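Peroxiredoxin 6 (Arenicola marina, PDB 2V2G) is a thiol-dependent peroxidase of the mechanistically typical 2-Cys kind that probably reduces hydrogen peroxide and organic hydroperoxides, without assembling into toroid-shaped decamers. Local coordinates at the interface of chains A and B. Numbering follows the deposited sequence. Chains: chain A/B, Peroxiredoxin 6.

Contact 1: the interface of chains A and B. Residues chain A 82-83, 86-87; chain B 204, 207, 213.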
loop_
_atom_site.group_PDB
_atom_site.type_symbol
_atom_site.label_atom_id
_atom_site.label_comp_id
_atom_site.label_asym_id
_atom_site.label_seq_id
_atom_site.Cartn_x
_atom_site.Cartn_y
_atom_site.Cartn_z
ATOM N N GLU A 82 -10.029 13.595 -21.556
ATOM C CA GLU A 82 -9.428 13.642 -22.904
ATOM C C GLU A 82 -7.896 13.721 -22.843
ATOM O O GLU A 82 -7.203 13.156 -23.702
ATOM C CB GLU A 82 -9.987 14.820 -23.695
ATOM C CG GLU A 82 -11.484 14.707 -24.026
ATOM C CD GLU A 82 -11.886 13.317 -24.595
ATOM O OE1 GLU A 82 -11.311 12.905 -25.617
ATOM O OE2 GLU A 82 -12.768 12.631 -24.028
ATOM N N ASP A 83 -7.370 14.419 -21.846
ATOM C CA ASP A 83 -5.932 14.489 -21.610
ATOM C C ASP A 83 -5.423 13.120 -21.136
ATOM O O ASP A 83 -4.360 12.653 -21.570
ATOM C CB ASP A 83 -5.582 15.555 -20.563
ATOM C CG ASP A 83 -5.802 17.006 -21.032
ATOM O OD1 ASP A 83 -6.180 17.295 -22.212
ATOM O OD2 ASP A 83 -5.588 17.871 -20.150
ATOM N N CYS A 86 -5.184 10.701 -24.007
ATOM C CA CYS A 86 -4.031 11.050 -24.823
ATOM C C CYS A 86 -2.735 10.416 -24.287
ATOM O O CYS A 86 -1.997 9.745 -25.008
ATOM C CB CYS A 86 -3.907 12.568 -24.829
ATOM S SG CYS A 86 -2.566 13.181 -25.824
ATOM N N LEU A 87 -2.480 10.657 -23.016
ATOM C CA LEU A 87 -1.294 10.210 -22.369
ATOM C C LEU A 87 -1.263 8.671 -22.312
ATOM O O LEU A 87 -0.197 8.054 -22.332
ATOM C CB LEU A 87 -1.223 10.835 -20.971
ATOM C CG LEU A 87 0.084 11.432 -20.402
ATOM C CD1 LEU A 87 0.303 10.920 -19.037
ATOM C CD2 LEU A 87 1.333 11.192 -21.269
ATOM N N LYS B 204 4.604 18.797 -22.452
ATOM C CA LYS B 204 3.875 18.021 -23.436
ATOM C C LYS B 204 2.500 18.635 -23.697
ATOM O O LYS B 204 1.723 18.862 -22.752
ATOM C CB LYS B 204 3.735 16.562 -22.977
ATOM C CG LYS B 204 2.877 15.700 -23.927
ATOM C CD LYS B 204 2.889 14.221 -23.518
ATOM C CE LYS B 204 2.198 13.287 -24.539
ATOM N NZ LYS B 204 0.694 13.418 -24.494
ATOM N N PRO B 207 -4.799 17.694 -25.176
ATOM C CA PRO B 207 -6.018 18.257 -25.813
ATOM C C PRO B 207 -6.649 19.479 -25.111
ATOM O O PRO B 207 -7.222 20.344 -25.789
ATOM C CB PRO B 207 -7.002 17.073 -25.846
ATOM C CG PRO B 207 -6.202 15.863 -25.607
ATOM C CD PRO B 207 -4.868 16.226 -25.028
ATOM N N LEU B 213 1.499 19.358 -18.026
ATOM C CA LEU B 213 2.154 18.042 -18.183
ATOM C C LEU B 213 3.642 18.307 -18.457
ATOM O O LEU B 213 4.074 18.361 -19.596
ATOM C CB LEU B 213 1.463 17.216 -19.268
ATOM C CG LEU B 213 1.723 15.696 -19.253
ATOM C CD1 LEU B 213 1.094 15.058 -18.006
ATOM C CD2 LEU B 213 1.187 14.993 -20.461
#

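Contact 2: the interface of chains A and B. Residues chain A 41-43, 46, 80, 83, 87; chain B 206, 212-214.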
loop_
_atom_site.group_PDB
_atom_site.type_symbol
_atom_site.label_atom_id
_atom_site.label_comp_id
_atom_site.label_asym_id
_atom_site.label_seq_id
_atom_site.Cartn_x
_atom_site.Cartn_y
_atom_site.Cartn_z
ATOM N N PHE A 41 -6.222 17.674 -14.041
ATOM C CA PHE A 41 -5.299 18.576 -14.716
ATOM C C PHE A 41 -3.983 18.762 -13.923
ATOM O O PHE A 41 -3.440 19.894 -13.833
ATOM C CB PHE A 41 -5.914 19.975 -15.044
ATOM C CG PHE A 41 -7.245 19.956 -15.805
ATOM C CD1 PHE A 41 -7.317 19.591 -17.154
ATOM C CD2 PHE A 41 -8.425 20.324 -15.173
ATOM C CE1 PHE A 41 -8.523 19.585 -17.842
ATOM C CE2 PHE A 41 -9.626 20.328 -15.858
ATOM C CZ PHE A 41 -9.675 19.961 -17.211
ATOM N N THR A 42 -3.518 17.680 -13.321
ATOM C CA THR A 42 -2.197 17.648 -12.726
ATOM C C THR A 42 -1.435 16.445 -13.262
ATOM O O THR A 42 -2.056 15.439 -13.678
ATOM C CB THR A 42 -2.289 17.654 -11.210
ATOM O OG1 THR A 42 -2.966 16.456 -10.805
ATOM C CG2 THR A 42 -2.984 18.911 -10.729
ATOM N N PRO A 43 -0.082 16.573 -13.331
ATOM C CA PRO A 43 0.737 15.665 -14.176
ATOM C C PRO A 43 0.816 14.223 -13.692
ATOM O O PRO A 43 0.576 13.286 -14.462
ATOM C CB PRO A 43 2.116 16.361 -14.238
ATOM C CG PRO A 43 2.142 17.267 -13.051
ATOM C CD PRO A 43 0.711 17.721 -12.827
ATOM N N THR A 46 -2.355 12.409 -14.103
ATOM C CA THR A 46 -2.607 12.083 -15.531
ATOM C C THR A 46 -1.873 10.808 -15.899
ATOM O O THR A 46 -2.439 9.886 -16.521
ATOM C CB THR A 46 -2.265 13.247 -16.484
ATOM O OG1 THR A 46 -2.891 14.439 -16.050
ATOM C CG2 THR A 46 -2.781 13.012 -17.966
ATOM N N TRP A 80 -10.861 16.750 -18.550
ATOM C CA TRP A 80 -9.554 16.179 -18.267
ATOM C C TRP A 80 -9.395 14.746 -18.773
ATOM O O TRP A 80 -8.291 14.334 -19.104
ATOM C CB TRP A 80 -9.285 16.264 -16.773
ATOM C CG TRP A 80 -7.971 15.685 -16.357
ATOM C CD1 TRP A 80 -6.728 16.009 -16.830
ATOM C CD2 TRP A 80 -7.781 14.680 -15.378
ATOM N NE1 TRP A 80 -5.778 15.286 -16.159
ATOM C CE2 TRP A 80 -6.394 14.451 -15.270
ATOM C CE3 TRP A 80 -8.648 13.952 -14.557
ATOM C CZ2 TRP A 80 -5.851 13.519 -14.373
ATOM C CZ3 TRP A 80 -8.099 13.014 -13.659
ATOM C CH2 TRP A 80 -6.717 12.798 -13.599
ATOM N N ASP A 83 -7.370 14.419 -21.846
ATOM C CA ASP A 83 -5.932 14.489 -21.610
ATOM C C ASP A 83 -5.423 13.120 -21.136
ATOM O O ASP A 83 -4.360 12.653 -21.570
ATOM C CB ASP A 83 -5.582 15.555 -20.563
ATOM C CG ASP A 83 -5.802 17.006 -21.032
ATOM O OD1 ASP A 83 -6.180 17.295 -22.212
ATOM O OD2 ASP A 83 -5.588 17.871 -20.150
ATOM N N LEU A 87 -2.480 10.657 -23.016
ATOM C CA LEU A 87 -1.294 10.210 -22.369
ATOM C C LEU A 87 -1.263 8.671 -22.312
ATOM O O LEU A 87 -0.197 8.054 -22.332
ATOM C CB LEU A 87 -1.223 10.835 -20.971
ATOM C CG LEU A 87 0.084 11.432 -20.402
ATOM C CD1 LEU A 87 0.303 10.920 -19.037
ATOM C CD2 LEU A 87 1.333 11.192 -21.269
ATOM N N VAL B 206 -1.316 18.707 -24.556
ATOM C CA VAL B 206 -2.484 17.866 -24.321
ATOM C C VAL B 206 -3.752 18.503 -24.895
ATOM O O VAL B 206 -3.770 19.718 -25.173
ATOM C CB VAL B 206 -2.648 17.570 -22.790
ATOM C CG1 VAL B 206 -1.504 16.699 -22.288
ATOM C CG2 VAL B 206 -2.716 18.872 -21.988
ATOM N N TYR B 212 0.279 21.928 -17.853
ATOM C CA TYR B 212 0.666 21.215 -16.629
ATOM C C TYR B 212 1.464 19.912 -16.815
ATOM O O TYR B 212 2.045 19.422 -15.849
ATOM C CB TYR B 212 -0.593 20.892 -15.790
ATOM C CG TYR B 212 -1.490 19.881 -16.467
ATOM C CD1 TYR B 212 -1.274 18.525 -16.283
ATOM C CD2 TYR B 212 -2.558 20.276 -17.249
ATOM C CE1 TYR B 212 -2.059 17.595 -16.886
ATOM C CE2 TYR B 212 -3.361 19.354 -17.869
ATOM C CZ TYR B 212 -3.108 17.989 -17.649
ATOM O OH TYR B 212 -3.891 17.041 -18.240
ATOM N N LEU B 213 1.499 19.358 -18.026
ATOM C CA LEU B 213 2.154 18.042 -18.183
ATOM C C LEU B 213 3.642 18.307 -18.457
ATOM O O LEU B 213 4.074 18.361 -19.596
ATOM C CB LEU B 213 1.463 17.216 -19.268
ATOM C CG LEU B 213 1.723 15.696 -19.253
ATOM C CD1 LEU B 213 1.094 15.058 -18.006
ATOM C CD2 LEU B 213 1.187 14.993 -20.461
ATOM N N ARG B 214 4.407 18.485 -17.367
ATOM C CA ARG B 214 5.776 18.977 -17.473
ATOM C C ARG B 214 6.731 17.972 -16.840
ATOM O O ARG B 214 6.604 17.626 -15.645
ATOM C CB ARG B 214 5.881 20.318 -16.759
ATOM C CG ARG B 214 4.981 21.441 -17.344
ATOM C CD ARG B 214 5.181 22.785 -16.682
ATOM N NE ARG B 214 4.867 22.785 -15.265
ATOM C CZ ARG B 214 5.113 23.807 -14.459
ATOM N NH1 ARG B 214 5.674 24.910 -14.936
ATOM N NH2 ARG B 214 4.813 23.726 -13.182
#

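Contact 3: the interface of chains A and B. Residues chain A 174, 184-185, 187, 212-214; chain B 42-44, 46.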
loop_
_atom_site.group_PDB
_atom_site.type_symbol
_atom_site.label_atom_id
_atom_site.label_comp_id
_atom_site.label_asym_id
_atom_site.label_seq_id
_atom_site.Cartn_x
_atom_site.Cartn_y
_atom_site.Cartn_z
ATOM N N PRO A 174 3.643 -15.710 -0.074
ATOM C CA PRO A 174 4.830 -15.225 0.649
ATOM C C PRO A 174 5.346 -13.856 0.189
ATOM O O PRO A 174 4.864 -13.301 -0.776
ATOM C CB PRO A 174 5.858 -16.329 0.444
ATOM C CG PRO A 174 5.452 -16.959 -0.824
ATOM C CD PRO A 174 3.925 -16.909 -0.864
ATOM N N MET A 184 2.348 -20.554 0.677
ATOM C CA MET A 184 2.439 -21.174 1.962
ATOM C C MET A 184 1.132 -21.768 2.372
ATOM O O MET A 184 0.083 -21.176 2.169
ATOM C CB MET A 184 2.898 -20.159 3.029
ATOM C CG MET A 184 4.002 -19.265 2.623
ATOM S SD MET A 184 5.485 -20.062 2.011
ATOM C CE MET A 184 5.833 -21.102 3.325
ATOM N N VAL A 185 1.186 -22.954 2.972
ATOM C CA VAL A 185 -0.008 -23.588 3.558
ATOM C C VAL A 185 -0.285 -22.840 4.882
ATOM O O VAL A 185 0.623 -22.632 5.672
ATOM C CB VAL A 185 0.210 -25.057 3.838
ATOM C CG1 VAL A 185 -1.036 -25.667 4.489
ATOM C CG2 VAL A 185 0.481 -25.792 2.511
ATOM N N PRO A 187 -1.398 -21.904 8.681
ATOM C CA PRO A 187 -1.238 -22.692 9.920
ATOM C C PRO A 187 -2.443 -23.581 10.303
ATOM O O PRO A 187 -2.247 -24.687 10.864
ATOM C CB PRO A 187 -1.045 -21.600 10.979
ATOM C CG PRO A 187 -0.467 -20.474 10.237
ATOM C CD PRO A 187 -1.086 -20.473 8.911
ATOM N N TYR A 212 5.637 -25.188 10.966
ATOM C CA TYR A 212 4.779 -24.199 10.339
ATOM C C TYR A 212 5.257 -23.716 8.956
ATOM O O TYR A 212 4.516 -23.081 8.206
ATOM C CB TYR A 212 4.611 -23.005 11.266
ATOM C CG TYR A 212 5.894 -22.229 11.488
ATOM C CD1 TYR A 212 6.293 -21.228 10.587
ATOM C CD2 TYR A 212 6.696 -22.499 12.580
ATOM C CE1 TYR A 212 7.442 -20.526 10.775
ATOM C CE2 TYR A 212 7.889 -21.809 12.783
ATOM C CZ TYR A 212 8.245 -20.838 11.849
ATOM O OH TYR A 212 9.378 -20.117 12.030
ATOM N N LEU A 213 6.530 -23.981 8.663
ATOM C CA LEU A 213 7.124 -23.418 7.442
ATOM C C LEU A 213 6.842 -24.405 6.280
ATOM O O LEU A 213 7.636 -25.299 5.943
ATOM C CB LEU A 213 8.629 -23.197 7.599
ATOM C CG LEU A 213 9.229 -22.143 6.669
ATOM C CD1 LEU A 213 8.663 -20.779 6.810
ATOM C CD2 LEU A 213 10.711 -22.053 6.990
ATOM N N ARG A 214 5.639 -24.258 5.715
ATOM C CA ARG A 214 5.070 -25.231 4.805
ATOM C C ARG A 214 4.766 -24.615 3.448
ATOM O O ARG A 214 3.953 -23.708 3.337
ATOM C CB ARG A 214 3.790 -25.875 5.423
ATOM C CG ARG A 214 4.112 -26.630 6.734
ATOM C CD ARG A 214 2.885 -27.415 7.262
ATOM N NE ARG A 214 1.799 -26.538 7.564
ATOM C CZ ARG A 214 0.572 -26.924 7.903
ATOM N NH1 ARG A 214 0.269 -28.206 7.964
ATOM N NH2 ARG A 214 -0.354 -26.024 8.151
ATOM N N THR B 42 4.668 -18.088 12.057
ATOM C CA THR B 42 3.837 -18.317 10.876
ATOM C C THR B 42 4.611 -18.089 9.575
ATOM O O THR B 42 5.586 -17.283 9.573
ATOM C CB THR B 42 2.579 -17.417 10.906
ATOM O OG1 THR B 42 2.964 -16.040 10.854
ATOM C CG2 THR B 42 1.675 -17.719 12.167
ATOM N N PRO B 43 4.265 -18.829 8.487
ATOM C CA PRO B 43 5.185 -18.932 7.305
ATOM C C PRO B 43 5.380 -17.664 6.483
ATOM O O PRO B 43 6.561 -17.284 6.221
ATOM C CB PRO B 43 4.642 -20.074 6.493
ATOM C CG PRO B 43 3.230 -20.230 6.900
ATOM C CD PRO B 43 3.122 -19.767 8.344
ATOM N N VAL B 44 4.297 -17.033 6.023
ATOM C CA VAL B 44 4.459 -15.797 5.243
ATOM C C VAL B 44 5.239 -14.798 6.068
ATOM O O VAL B 44 6.151 -14.168 5.598
ATOM C CB VAL B 44 3.144 -15.198 4.762
ATOM C CG1 VAL B 44 3.335 -13.790 4.165
ATOM C CG2 VAL B 44 2.520 -16.161 3.734
ATOM N N THR B 46 7.449 -15.183 8.361
ATOM C CA THR B 46 8.865 -15.567 8.361
ATOM C C THR B 46 9.534 -15.124 7.088
ATOM O O THR B 46 10.660 -14.577 7.090
ATOM C CB THR B 46 9.025 -17.109 8.688
ATOM O OG1 THR B 46 8.243 -17.393 9.878
ATOM C CG2 THR B 46 10.512 -17.448 8.855
#

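Contact 1: the interface of chains A and B
B:Lys204 reaches across one flank of helix 74-88 of chain A, passing A:Leu87 and ending beside A:Cys86. Its CB starts against its own neighbour B:Leu213, 3.9 Å from CD2 of that leucine, and CG keeps the same company. At CD the chain also meets the partner, A:Leu87 CD2. CE continues along the same methyl, 4.0 Å from A:Leu87 CD2. The chain is extended up to this carbon and then bends (chi4 -74°), which carries the amino group NZ to the thiol sulphur A:Cys86 SG at 3.5 Å, a polar contact and no more. A:Leu87 is held from a second direction as well, because B:Leu213 meets it tip to tip, with CD2 3.7 Å from A:Leu87 CG. One turn back along the helix, the ring of B:Pro207 runs alongside A:Asp83, pointing the other way. B:Pro207 CD lies 3.3 Å from the carboxylate oxygen A:Asp83 OD1 and also packs on A:Cys86 CB, while CG of the proline rests near the backbone oxygen A:Glu82 O. No hydrogen bond crosses this patch. It is van der Waals packing that lays the C-terminal part of one subunit on helix 74-88 of the other, and it probably helps hold the dimer together.

Contact 2: the interface of chains A and B
B:Tyr212 lays one face of its ring over the backbone of A:Phe41 and points its hydroxyl at helix 74-88. The carbonyl oxygen A:Phe41 O sits above that face, off toward the rim, 3.3 Å from B:Tyr212 CG. In the tyrosine, CG stands between its own backbone N and carbonyl carbon (chi1 67°), and from there the ring lies against A:Phe41. At the far end, the phenol OH donates to the carboxylate oxygen A:Asp83 OD2 at 2.7 Å. It comes to the anti side, 22° out of the carboxylate plane, and ring and carboxylate are turned 36° against each other. The same hydroxyl lies at the edge of the indole of A:Trp80, in its plane. A:Thr46 meets the phenol at about a right angle, its OG1 3.4 Å from B:Tyr212 CE1. Two bonds within chain A fix the threonine hydroxyl: A:Thr46 OG1 accepts from A:Trp80 NE1 at 3.0 Å, nearly in the indole plane, and donates to A:Thr42 O. B:Val206 fills in beside A:Asp83, its CB 3.7 Å from the carboxylate carbon CG. A:Thr42 belongs to the peroxiredoxin PXXXTXXC motif, whose peroxidatic cysteine is here the engineered A:Ser45. The tyrosine thus ties the partner's C-terminal part to the active-site segment and probably steadies it.

Contact 3: the interface of chains A and B
B:Thr46 brings its hydroxyl OG1 up to the ring carbon CE1 of A:Tyr212, the two side chains crossing at about a right angle, while donating within its own chain to B:Thr42 O at 2.7 Å. The donor stands 42° above the carbonyl plane, and the bond ties the loop residue to the first turn of helix 43-54. No hydrogen bond crosses to chain A in this patch, so shape does the work, and B:Pro43 is the piece enclosed. The backbone oxygen A:Tyr212 O sits over its ring, 3.4 Å from B:Pro43 CG and little farther from CB and CD. A:Met184 lies alongside the same ring, running antiparallel to it. It is bent at both chi2 (-54°) and chi3 (-55°), which curls the methyl CE back to 3.5 Å from B:Pro43 CB. Higher up that chain, A:Met184 CG meets the valine methyl B:Val44 CG2 at 3.6 Å. A:Leu213 closes on the proline too, with CD1 4.0 Å from B:Pro43 CA. B:Pro43, B:Val44 and B:Thr42 also line the pocket that holds benzoic acid, a molecule that may come from crystallisation, so residues of the partner back the wall of the active site and may help to shape it. At the two margins, A:Pro174 CA lies 4.0 Å from B:Val44 CG2, and A:Pro187 CG touches the methyl B:Thr42 CG2 at 4.0 Å.

Contact 1 and contact 2 are neighbouring halves of one patch: their centres of C-alpha atoms lie about 5 Å apart, and they share A:Asp83, A:Leu87 and B:Leu213. Contact 3 is some 46 Å from contact 1 and 44 Å from contact 2, at the other end of the two-fold interface, where the chains exchange roles: residues 212-214 now come from chain A and helix 43-54 from chain B. Each active site is therefore flanked by its partner's C-terminal part, with A:Ser45 about 7 Å from the centre of contact 2. This reciprocal arrangement fits a dimer in which each subunit braces the other's catalytic segment.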